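Local structure of Exo-arabinanase (Penicillium chrysogenum, 3A72) at residues Ile11-Tyr25 with Ala38-Tyr51. The protein probably releases arabinobiose from the ends of alpha-1,5-linked arabinan chains, acting as an exo-arabinanase. Sequence-based numbering, arbitrary orientation.
Sequences IFSPPSDYIVPRTLY and ATWENYSPEPPAVY. With AHR (alpha-L-arabinofuranose), chain B.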
# COMPACT_ATOMS: atom_id res chain seq x y z
N ILE A 11 9.67 -14.27 -6.00
CA ILE A 11 9.75 -13.26 -7.04
C ILE A 11 11.17 -12.76 -7.18
O ILE A 11 11.70 -12.63 -8.28
CB ILE A 11 8.79 -12.06 -6.74
CG1 ILE A 11 7.34 -12.55 -6.61
CG2 ILE A 11 8.97 -11.00 -7.81
CD1 ILE A 11 6.32 -11.46 -6.43
N PHE A 12 11.81 -12.45 -6.03
CA PHE A 12 13.17 -11.94 -6.01
C PHE A 12 13.85 -12.29 -4.70
O PHE A 12 13.29 -12.00 -3.61
CB PHE A 12 13.17 -10.41 -6.16
CG PHE A 12 14.52 -9.74 -6.07
CD1 PHE A 12 15.51 -10.01 -6.96
CD2 PHE A 12 14.77 -8.81 -5.08
CE1 PHE A 12 16.72 -9.37 -6.93
CE2 PHE A 12 15.97 -8.15 -5.02
CZ PHE A 12 16.95 -8.42 -5.94
N SER A 13 15.01 -12.90 -4.77
CA SER A 13 15.86 -13.16 -3.63
C SER A 13 17.06 -12.25 -3.71
O SER A 13 17.85 -12.39 -4.67
CB SER A 13 16.32 -14.63 -3.56
OG SER A 13 16.92 -14.95 -2.28
N PRO A 14 17.21 -11.29 -2.83
CA PRO A 14 18.22 -10.26 -3.01
C PRO A 14 19.64 -10.79 -2.76
O PRO A 14 19.85 -11.70 -1.93
CB PRO A 14 17.88 -9.23 -1.97
CG PRO A 14 17.22 -9.99 -0.86
CD PRO A 14 16.40 -11.03 -1.61
N PRO A 15 20.61 -10.17 -3.43
CA PRO A 15 22.02 -10.51 -3.15
C PRO A 15 22.39 -10.16 -1.73
O PRO A 15 21.86 -9.21 -1.12
CB PRO A 15 22.79 -9.60 -4.09
CG PRO A 15 21.88 -9.03 -5.09
CD PRO A 15 20.51 -9.15 -4.47
N SER A 16 23.35 -10.90 -1.16
CA SER A 16 23.71 -10.69 0.22
C SER A 16 24.33 -9.32 0.45
O SER A 16 24.31 -8.82 1.56
CB SER A 16 24.70 -11.77 0.67
OG SER A 16 25.90 -11.66 -0.05
N ASP A 17 24.90 -8.75 -0.62
CA ASP A 17 25.50 -7.44 -0.51
C ASP A 17 24.48 -6.27 -0.60
O ASP A 17 24.86 -5.10 -0.43
CB ASP A 17 26.61 -7.11 -1.54
CG ASP A 17 26.23 -6.87 -2.98
OD1 ASP A 17 25.11 -7.20 -3.31
OD2 ASP A 17 27.05 -6.42 -3.79
N TYR A 18 23.21 -6.53 -0.80
CA TYR A 18 22.21 -5.52 -0.54
C TYR A 18 22.24 -5.22 0.94
O TYR A 18 22.64 -6.02 1.77
CB TYR A 18 20.83 -5.98 -1.01
CG TYR A 18 20.50 -5.78 -2.45
CD1 TYR A 18 21.43 -5.71 -3.45
CD2 TYR A 18 19.13 -5.67 -2.79
CE1 TYR A 18 21.08 -5.52 -4.78
CE2 TYR A 18 18.80 -5.48 -4.09
CZ TYR A 18 19.75 -5.42 -5.10
OH TYR A 18 19.36 -5.20 -6.42
N ILE A 19 21.77 -4.01 1.29
CA ILE A 19 21.84 -3.54 2.67
C ILE A 19 20.59 -3.95 3.40
O ILE A 19 19.51 -3.60 2.91
CB ILE A 19 22.01 -2.00 2.64
CG1 ILE A 19 23.25 -1.65 1.81
CG2 ILE A 19 22.08 -1.45 4.01
CD1 ILE A 19 23.45 -0.20 1.68
N VAL A 20 20.73 -4.62 4.54
CA VAL A 20 19.57 -5.03 5.36
C VAL A 20 18.64 -3.84 5.52
O VAL A 20 19.12 -2.74 5.86
CB VAL A 20 20.10 -5.53 6.71
CG1 VAL A 20 18.99 -5.66 7.76
CG2 VAL A 20 20.72 -6.91 6.55
N PRO A 21 17.35 -3.98 5.25
CA PRO A 21 16.60 -5.22 5.08
C PRO A 21 16.64 -5.84 3.70
O PRO A 21 16.06 -6.92 3.52
CB PRO A 21 15.17 -4.75 5.40
CG PRO A 21 15.11 -3.35 4.86
CD PRO A 21 16.45 -2.79 5.29
N ARG A 22 17.30 -5.24 2.73
CA ARG A 22 17.51 -5.72 1.37
C ARG A 22 16.29 -5.53 0.46
O ARG A 22 16.40 -4.94 -0.62
CB ARG A 22 18.06 -7.14 1.31
CG ARG A 22 19.35 -7.34 2.09
CD ARG A 22 20.03 -8.65 1.73
NE ARG A 22 21.31 -8.82 2.37
CZ ARG A 22 21.51 -9.39 3.55
NH1 ARG A 22 20.48 -9.85 4.29
NH2 ARG A 22 22.77 -9.51 3.99
N THR A 23 15.15 -6.04 0.93
CA THR A 23 13.87 -5.79 0.30
C THR A 23 12.89 -5.45 1.41
O THR A 23 13.05 -5.87 2.55
CB THR A 23 13.35 -7.01 -0.50
OG1 THR A 23 13.13 -8.15 0.35
CG2 THR A 23 14.34 -7.45 -1.54
N LEU A 24 11.85 -4.70 1.07
CA LEU A 24 10.79 -4.35 2.00
C LEU A 24 9.64 -3.73 1.23
O LEU A 24 9.88 -3.19 0.13
CB LEU A 24 11.29 -3.28 3.02
CG LEU A 24 10.50 -3.21 4.34
CD1 LEU A 24 10.78 -4.40 5.23
CD2 LEU A 24 10.83 -1.90 5.06
N TYR A 25 8.43 -3.75 1.76
CA TYR A 25 7.34 -2.92 1.30
C TYR A 25 6.83 -3.38 -0.08
O TYR A 25 7.02 -2.72 -1.10
CB TYR A 25 7.72 -1.44 1.30
CG TYR A 25 6.55 -0.49 1.43
CD1 TYR A 25 6.32 0.17 2.64
CD2 TYR A 25 5.65 -0.27 0.38
CE1 TYR A 25 5.23 1.05 2.80
CE2 TYR A 25 4.57 0.61 0.54
CZ TYR A 25 4.38 1.25 1.73
OH TYR A 25 3.34 2.15 1.92
N ALA A 38 4.96 -6.52 -9.87
CA ALA A 38 5.37 -6.41 -8.49
C ALA A 38 6.56 -5.46 -8.40
O ALA A 38 7.43 -5.42 -9.27
CB ALA A 38 5.75 -7.77 -7.93
N THR A 39 6.61 -4.73 -7.29
CA THR A 39 7.73 -3.87 -6.93
C THR A 39 7.89 -3.86 -5.41
O THR A 39 7.10 -4.47 -4.65
CB THR A 39 7.53 -2.46 -7.50
OG1 THR A 39 8.75 -1.72 -7.38
CG2 THR A 39 6.46 -1.69 -6.76
N TRP A 40 8.95 -3.22 -4.93
CA TRP A 40 9.36 -3.19 -3.56
C TRP A 40 10.46 -2.16 -3.40
O TRP A 40 11.08 -1.74 -4.38
CB TRP A 40 9.84 -4.59 -3.09
CG TRP A 40 10.93 -5.15 -3.93
CD1 TRP A 40 12.27 -4.97 -3.79
CD2 TRP A 40 10.75 -5.99 -5.09
NE1 TRP A 40 12.88 -5.67 -4.80
CE2 TRP A 40 12.04 -6.30 -5.61
CE3 TRP A 40 9.66 -6.56 -5.75
CZ2 TRP A 40 12.25 -7.08 -6.73
CZ3 TRP A 40 9.86 -7.35 -6.86
CH2 TRP A 40 11.15 -7.63 -7.32
N GLU A 41 10.72 -1.77 -2.17
CA GLU A 41 11.91 -1.05 -1.79
C GLU A 41 13.12 -1.96 -1.94
O GLU A 41 13.15 -3.06 -1.37
CB GLU A 41 11.85 -0.59 -0.33
CG GLU A 41 10.70 0.37 -0.02
CD GLU A 41 10.50 0.66 1.45
OE1 GLU A 41 11.22 0.08 2.30
OE2 GLU A 41 9.55 1.46 1.76
N ASN A 42 14.09 -1.52 -2.75
CA ASN A 42 15.20 -2.36 -3.21
C ASN A 42 16.48 -1.72 -2.71
O ASN A 42 16.93 -0.67 -3.24
CB ASN A 42 15.10 -2.45 -4.72
CG ASN A 42 16.03 -3.46 -5.36
OD1 ASN A 42 17.06 -3.10 -6.05
ND2 ASN A 42 15.79 -4.66 -5.18
N TYR A 43 17.06 -2.30 -1.68
CA TYR A 43 18.17 -1.67 -0.92
C TYR A 43 19.53 -2.07 -1.50
O TYR A 43 20.38 -2.67 -0.88
CB TYR A 43 18.06 -2.03 0.55
CG TYR A 43 16.86 -1.45 1.26
CD1 TYR A 43 17.00 -0.38 2.11
CD2 TYR A 43 15.57 -1.98 1.07
CE1 TYR A 43 15.92 0.19 2.79
CE2 TYR A 43 14.48 -1.41 1.76
CZ TYR A 43 14.68 -0.33 2.59
OH TYR A 43 13.63 0.25 3.27
N SER A 44 19.73 -1.67 -2.74
CA SER A 44 20.98 -1.92 -3.45
C SER A 44 22.05 -0.96 -2.90
O SER A 44 21.78 0.16 -2.52
CB SER A 44 20.78 -1.81 -4.93
OG SER A 44 20.27 -0.53 -5.31
N PRO A 45 23.33 -1.40 -2.94
CA PRO A 45 24.40 -0.47 -2.56
C PRO A 45 24.53 0.67 -3.53
O PRO A 45 24.36 0.51 -4.75
CB PRO A 45 25.66 -1.37 -2.65
CG PRO A 45 25.26 -2.71 -2.97
CD PRO A 45 23.82 -2.73 -3.34
N GLU A 46 24.79 1.88 -3.01
CA GLU A 46 24.84 3.11 -3.76
C GLU A 46 26.24 3.68 -3.73
O GLU A 46 26.95 3.50 -2.71
CB GLU A 46 23.88 4.14 -3.14
CG GLU A 46 22.42 3.70 -3.12
CD GLU A 46 21.55 4.75 -2.49
OE1 GLU A 46 21.66 4.93 -1.25
OE2 GLU A 46 20.77 5.43 -3.21
N PRO A 47 26.67 4.40 -4.75
CA PRO A 47 25.96 4.67 -6.01
C PRO A 47 25.93 3.44 -6.90
O PRO A 47 26.68 2.45 -6.72
CB PRO A 47 26.83 5.77 -6.67
CG PRO A 47 28.18 5.48 -6.15
CD PRO A 47 28.02 5.03 -4.69
N PRO A 48 25.11 3.43 -7.93
CA PRO A 48 24.18 4.50 -8.26
C PRO A 48 22.96 4.52 -7.38
O PRO A 48 22.77 3.65 -6.52
CB PRO A 48 23.72 4.13 -9.69
CG PRO A 48 23.88 2.66 -9.75
CD PRO A 48 25.07 2.32 -8.90
N ALA A 49 22.13 5.50 -7.54
CA ALA A 49 20.98 5.71 -6.64
C ALA A 49 19.97 4.55 -6.76
O ALA A 49 19.75 3.99 -7.83
CB ALA A 49 20.28 7.02 -6.98
N VAL A 50 19.35 4.23 -5.62
CA VAL A 50 18.35 3.16 -5.60
C VAL A 50 17.18 3.48 -6.55
O VAL A 50 16.87 4.64 -6.88
CB VAL A 50 17.86 2.88 -4.18
CG1 VAL A 50 18.96 2.25 -3.33
CG2 VAL A 50 17.26 4.14 -3.52
N TYR A 51 16.52 2.39 -6.97
CA TYR A 51 15.43 2.43 -7.92
C TYR A 51 14.34 1.47 -7.48
O TYR A 51 14.57 0.60 -6.62
CB TYR A 51 15.96 2.05 -9.38
CG TYR A 51 16.64 0.69 -9.33
CD1 TYR A 51 15.95 -0.51 -9.40
CD2 TYR A 51 18.01 0.59 -9.20
CE1 TYR A 51 16.54 -1.74 -9.33
CE2 TYR A 51 18.63 -0.64 -9.13
CZ TYR A 51 17.89 -1.81 -9.19
OH TYR A 51 18.53 -3.02 -9.12
O5 AHR B . 9.08 1.99 4.34
C5 AHR B . 10.39 2.10 4.99
C4 AHR B . 10.17 2.34 6.47
O4 AHR B . 9.52 3.65 6.63
C3 AHR B . 11.49 2.54 7.21
O3 AHR B . 12.07 1.29 7.61
C2 AHR B . 11.00 3.31 8.45
O2 AHR B . 12.04 4.12 9.05
C1 AHR B . 9.88 4.20 7.89
O HOH W 1 21.16 -3.43 -8.63
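Ile-11 lays CG2 against CZ3 of Trp-40, and Phe-12 beside it meets the same indole with CB and CD2. The phenyl ring and the six-membered ring of Trp-40 are nearly parallel, their planes 18° apart, but slid so far, with 5.3 Å between centroids, that they barely overlap. At the end of a type I turn from Pro-15, the ring of Tyr-18 is sandwiched: CD of Pro-15 covers one face, and CA of Ser-44 lies over the opposite one in a CH-pi contact. Next, N of Ile-19 donates to O of Tyr-43 at 2.9 Å, almost straight (166°). Pro-21, which follows a cis peptide, puts its CG over one face of the Tyr-43 ring, 3.7 Å from CE2, while O of Arg-22 accepts a hydrogen bond from backbone N of Tyr-43, 2.9 Å away. The arginine's guanidinium turns back within its own loop, gripping O of Ser-16 side-on through NE and NH2. From Thr-23 the chain becomes a strand, and Leu-24 and Glu-41 form an antiparallel hydrogen-bonded pair, with N of Glu-41 2.8 Å from O of Leu-24. CG of Glu-41 lies anti to its carbonyl carbon (chi1 -62°), and the chain, extended beyond it, carries the carboxylate past CB of Leu-24 and Tyr-25 to the sugar: OE2 accepts a 2.7 Å hydrogen bond from O5 of the arabinofuranose, and OE1 one of 2.6 Å from OH of Tyr-43. With Gln-82 N also donating to OE2, three bonds grip the carboxylate and probably hold its rotation. Strands 23-30 and 36-42 begin a four-stranded blade of a six-bladed beta-propeller; after the bulge of Ile-11 and Phe-12 opposite Val-344, residues 13-22 cross from the neighbouring blade.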